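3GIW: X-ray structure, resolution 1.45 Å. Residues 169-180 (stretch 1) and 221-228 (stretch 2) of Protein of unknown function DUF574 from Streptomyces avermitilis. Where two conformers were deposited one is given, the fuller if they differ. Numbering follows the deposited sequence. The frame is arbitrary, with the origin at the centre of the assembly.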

# COMPACT_ATOMS: atom_id res chain seq x y z
N ILE A 169 -3.42 -3.04 -0.12
CA ILE A 169 -3.63 -4.05 -1.18
C ILE A 169 -3.97 -5.46 -0.67
O ILE A 169 -4.75 -6.18 -1.29
N VAL A 170 -3.40 -5.87 0.46
CA VAL A 170 -3.44 -7.26 0.83
C VAL A 170 -4.85 -7.79 1.14
O VAL A 170 -5.14 -9.01 1.01
N HIS A 171 -5.74 -6.90 1.56
CA HIS A 171 -7.12 -7.32 1.86
C HIS A 171 -7.90 -7.70 0.59
O HIS A 171 -8.99 -8.27 0.68
N PHE A 172 -7.34 -7.42 -0.59
CA PHE A 172 -7.90 -7.89 -1.84
C PHE A 172 -7.40 -9.28 -2.30
O PHE A 172 -7.85 -9.82 -3.31
N VAL A 173 -6.46 -9.83 -1.53
CA VAL A 173 -6.01 -11.20 -1.66
C VAL A 173 -6.75 -12.02 -0.56
O VAL A 173 -6.51 -11.91 0.68
N LEU A 174 -7.58 -12.88 -1.08
CA LEU A 174 -8.32 -13.87 -0.33
C LEU A 174 -7.47 -15.14 -0.08
O LEU A 174 -6.47 -15.43 -0.81
N ASP A 175 -7.89 -15.85 0.97
CA ASP A 175 -7.06 -16.86 1.60
C ASP A 175 -6.63 -18.01 0.69
O ASP A 175 -5.54 -18.58 0.91
N GLU A 176 -7.42 -18.34 -0.32
CA GLU A 176 -7.05 -19.44 -1.21
C GLU A 176 -5.73 -19.21 -1.97
O GLU A 176 -5.10 -20.16 -2.40
N ASP A 177 -5.30 -17.94 -2.11
CA ASP A 177 -4.00 -17.65 -2.78
C ASP A 177 -2.84 -17.42 -1.79
O ASP A 177 -1.71 -17.16 -2.22
N ASP A 178 -3.13 -17.56 -0.51
CA ASP A 178 -2.13 -17.48 0.57
C ASP A 178 -1.38 -16.16 0.57
O ASP A 178 -0.19 -16.11 0.24
N ALA A 179 -2.06 -15.08 0.99
CA ALA A 179 -1.45 -13.76 1.04
C ALA A 179 -0.16 -13.73 1.85
O ALA A 179 0.80 -13.08 1.44
N VAL A 180 -0.12 -14.43 2.98
CA VAL A 180 1.08 -14.41 3.80
C VAL A 180 2.22 -15.03 2.98
O VAL A 180 3.33 -14.50 2.98
N ASN A 221 -17.54 -7.39 -7.36
CA ASN A 221 -16.49 -8.30 -7.83
C ASN A 221 -15.09 -7.98 -7.30
O ASN A 221 -14.08 -8.29 -7.95
N MSE A 222 -15.02 -7.40 -6.10
CA MSE A 222 -13.76 -7.13 -5.42
C MSE A 222 -13.83 -7.67 -4.00
O MSE A 222 -13.75 -6.90 -3.04
N PRO A 223 -13.92 -9.01 -3.85
CA PRO A 223 -14.07 -9.50 -2.48
C PRO A 223 -12.84 -9.20 -1.60
O PRO A 223 -11.70 -9.13 -2.10
N MSE A 224 -13.10 -8.97 -0.32
CA MSE A 224 -12.08 -8.61 0.64
C MSE A 224 -11.90 -9.68 1.71
O MSE A 224 -12.84 -10.39 2.05
N ARG A 225 -10.70 -9.75 2.24
CA ARG A 225 -10.40 -10.52 3.42
C ARG A 225 -9.86 -9.53 4.47
O ARG A 225 -8.72 -9.10 4.38
N LEU A 226 -10.72 -9.16 5.41
CA LEU A 226 -10.36 -8.34 6.56
C LEU A 226 -9.84 -9.22 7.67
O LEU A 226 -10.34 -10.34 7.88
N ARG A 227 -8.83 -8.72 8.38
CA ARG A 227 -8.07 -9.51 9.34
C ARG A 227 -8.07 -8.97 10.76
O ARG A 227 -8.16 -7.74 10.97
N THR A 228 -7.96 -9.88 11.72
CA THR A 228 -7.73 -9.50 13.11
C THR A 228 -6.26 -9.13 13.35
O THR A 228 -5.40 -9.40 12.51

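The two stretches meet most closely where His171 and Phe172 run beside Arg225 and Met224, and one short backbone hydrogen bond fixes the register: Arg225 N donates to His171 O at 2.7 Å. The His171 side chain sits off-well at chi1 (30°), and its ND1 and NE2 are hydrogen-bonded elsewhere in the structure.

Arg225 and Arg227 both point toward stretch 1, as alternate residues of an extended segment can. Arg225 is t at chi1 and p at chi2, a bent path that brings its guanidinium edge to Asp175; Arg225 NE lies 2.9 Å and Arg225 NH2 3.1 Å from Asp175 OD2, forming a salt bridge. Arg225 NH1 also donates to Leu226 O at 2.8 Å, which helps hold the bend. Asp175, m at chi1, starts out sideways, but its carboxylate reaches nearer.

Arg227 is m, then t at chi2 and chi3, and this extended reach carries the guanidinium of this buried residue to carbonyls in and just after the 3-10 segment. Weak hydrogen bonds run from Arg227 NH1 to Val170 O (3.5 Å) and from Arg227 NH2 to Val173 O (3.4 Å), and a long salt bridge joins Arg227 NH2 to Asp175 OD1 (3.6 Å). Ala179 points toward this group, its CB 3.6 Å from Arg227 NH2; so small a side chain lets the arginine end lie close to the helix. A water accepts from Arg227 NE at 3.0 Å and donates weakly to Asp175 OD1 at 3.4 Å.

Apolar contacts gather around Phe172 and Leu174, with backbone carbonyls among them. Phe172, m, brings CE1 to 4.0 Å from Met224 CG and 4.3 Å from Met222 CB. Met222 and Met224 are selenomethionines; the CA-to-CB bond of Met224 points away overall, yet its m, t, p chain returns CE to 3.5 Å from His171 CD2. Leu174, m with an off-well chi2, sets CD1 4.0 Å from Pro223 CB. A second water donates to Phe172 O (2.8 Å) and Pro223 O (2.7 Å), bridging the backbones.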

# COMPACT_ATOMS: atom_id res chain seq x y z
CB ILE A 169 -2.40 -4.14 -2.12
CG1 ILE A 169 -2.59 -5.28 -3.13
CG2 ILE A 169 -1.13 -4.36 -1.35
CD1 ILE A 169 -1.69 -5.20 -4.34
CB VAL A 170 -2.40 -7.54 1.96
CG1 VAL A 170 -2.98 -7.25 3.35
CG2 VAL A 170 -1.92 -8.99 1.84
CB HIS A 171 -7.86 -6.25 2.65
CG HIS A 171 -7.38 -4.87 2.36
ND1 HIS A 171 -6.42 -4.24 3.10
CD2 HIS A 171 -7.65 -4.05 1.32
CE1 HIS A 171 -6.18 -3.04 2.59
NE2 HIS A 171 -6.92 -2.90 1.50
CB PHE A 172 -7.74 -6.85 -2.97
CG PHE A 172 -8.46 -5.57 -2.70
CD1 PHE A 172 -9.87 -5.55 -2.69
CD2 PHE A 172 -7.75 -4.40 -2.47
CE1 PHE A 172 -10.55 -4.36 -2.44
CE2 PHE A 172 -8.43 -3.20 -2.20
CZ PHE A 172 -9.81 -3.19 -2.20
CB VAL A 173 -4.48 -11.34 -1.47
CG1 VAL A 173 -4.03 -12.79 -1.85
CG2 VAL A 173 -3.66 -10.26 -2.28
CB LEU A 174 -9.62 -14.20 -1.10
CG LEU A 174 -10.75 -13.14 -1.24
CD1 LEU A 174 -12.09 -13.52 -0.54
CD2 LEU A 174 -10.35 -11.69 -0.86
CB ASP A 175 -7.76 -17.40 2.85
CG ASP A 175 -7.61 -16.48 4.05
OD1 ASP A 175 -6.69 -15.62 4.07
OD2 ASP A 175 -8.41 -16.64 4.99
CB GLU A 176 -8.19 -19.79 -2.18
CG GLU A 176 -8.27 -18.92 -3.43
CD GLU A 176 -9.57 -19.11 -4.19
OE1 GLU A 176 -10.59 -18.48 -3.79
OE2 GLU A 176 -9.56 -19.87 -5.19
CB ASP A 177 -4.12 -16.44 -3.72
CG ASP A 177 -4.93 -16.74 -4.96
OD1 ASP A 177 -4.56 -17.68 -5.71
OD2 ASP A 177 -5.96 -16.04 -5.14
CB ASP A 178 -1.11 -18.64 0.52
CG ASP A 178 -0.24 -18.69 1.76
OD1 ASP A 178 -0.65 -18.15 2.80
OD2 ASP A 178 0.86 -19.25 1.70
CB ALA A 179 -2.44 -12.69 1.58
CB VAL A 180 0.87 -15.16 5.15
CG1 VAL A 180 2.19 -15.40 5.87
CG2 VAL A 180 -0.14 -14.38 6.04
CB ASN A 221 -16.49 -8.33 -9.38
CG ASN A 221 -15.79 -9.56 -9.96
OD1 ASN A 221 -15.93 -10.66 -9.46
ND2 ASN A 221 -15.03 -9.34 -11.03
CB MSE A 222 -13.49 -5.62 -5.37
CG MSE A 222 -13.34 -4.97 -6.73
SE MSE A 222 -13.28 -3.02 -6.68
CE MSE A 222 -15.26 -2.78 -6.32
CB PRO A 223 -14.28 -11.00 -2.66
CG PRO A 223 -13.60 -11.32 -3.95
CD PRO A 223 -13.85 -10.10 -4.83
CB MSE A 224 -12.49 -7.34 1.35
CG MSE A 224 -12.66 -6.16 0.44
SE MSE A 224 -12.88 -4.61 1.53
CE MSE A 224 -11.06 -4.41 2.05
CB ARG A 225 -9.38 -11.61 3.15
CG ARG A 225 -8.98 -12.38 4.39
CD ARG A 225 -10.19 -13.05 5.09
NE ARG A 225 -9.70 -14.17 5.87
CZ ARG A 225 -9.32 -14.12 7.13
NH1 ARG A 225 -9.43 -13.03 7.86
NH2 ARG A 225 -8.83 -15.22 7.71
CB LEU A 226 -11.55 -7.44 6.97
CG LEU A 226 -12.05 -6.52 5.85
CD1 LEU A 226 -13.26 -5.77 6.39
CD2 LEU A 226 -10.97 -5.55 5.32
CB ARG A 227 -6.63 -9.62 8.82
CG ARG A 227 -6.48 -10.52 7.64
CD ARG A 227 -5.06 -10.56 7.06
NE ARG A 227 -4.99 -11.56 5.98
CZ ARG A 227 -5.29 -11.33 4.70
NH1 ARG A 227 -5.65 -10.15 4.27
NH2 ARG A 227 -5.19 -12.33 3.82
CB THR A 228 -8.10 -10.65 14.04
OG1 THR A 228 -7.20 -11.74 13.75
CG2 THR A 228 -9.60 -11.05 13.87
O HOH W 1 -10.33 -9.30 -4.40
O HOH W 2 -5.14 -14.38 6.84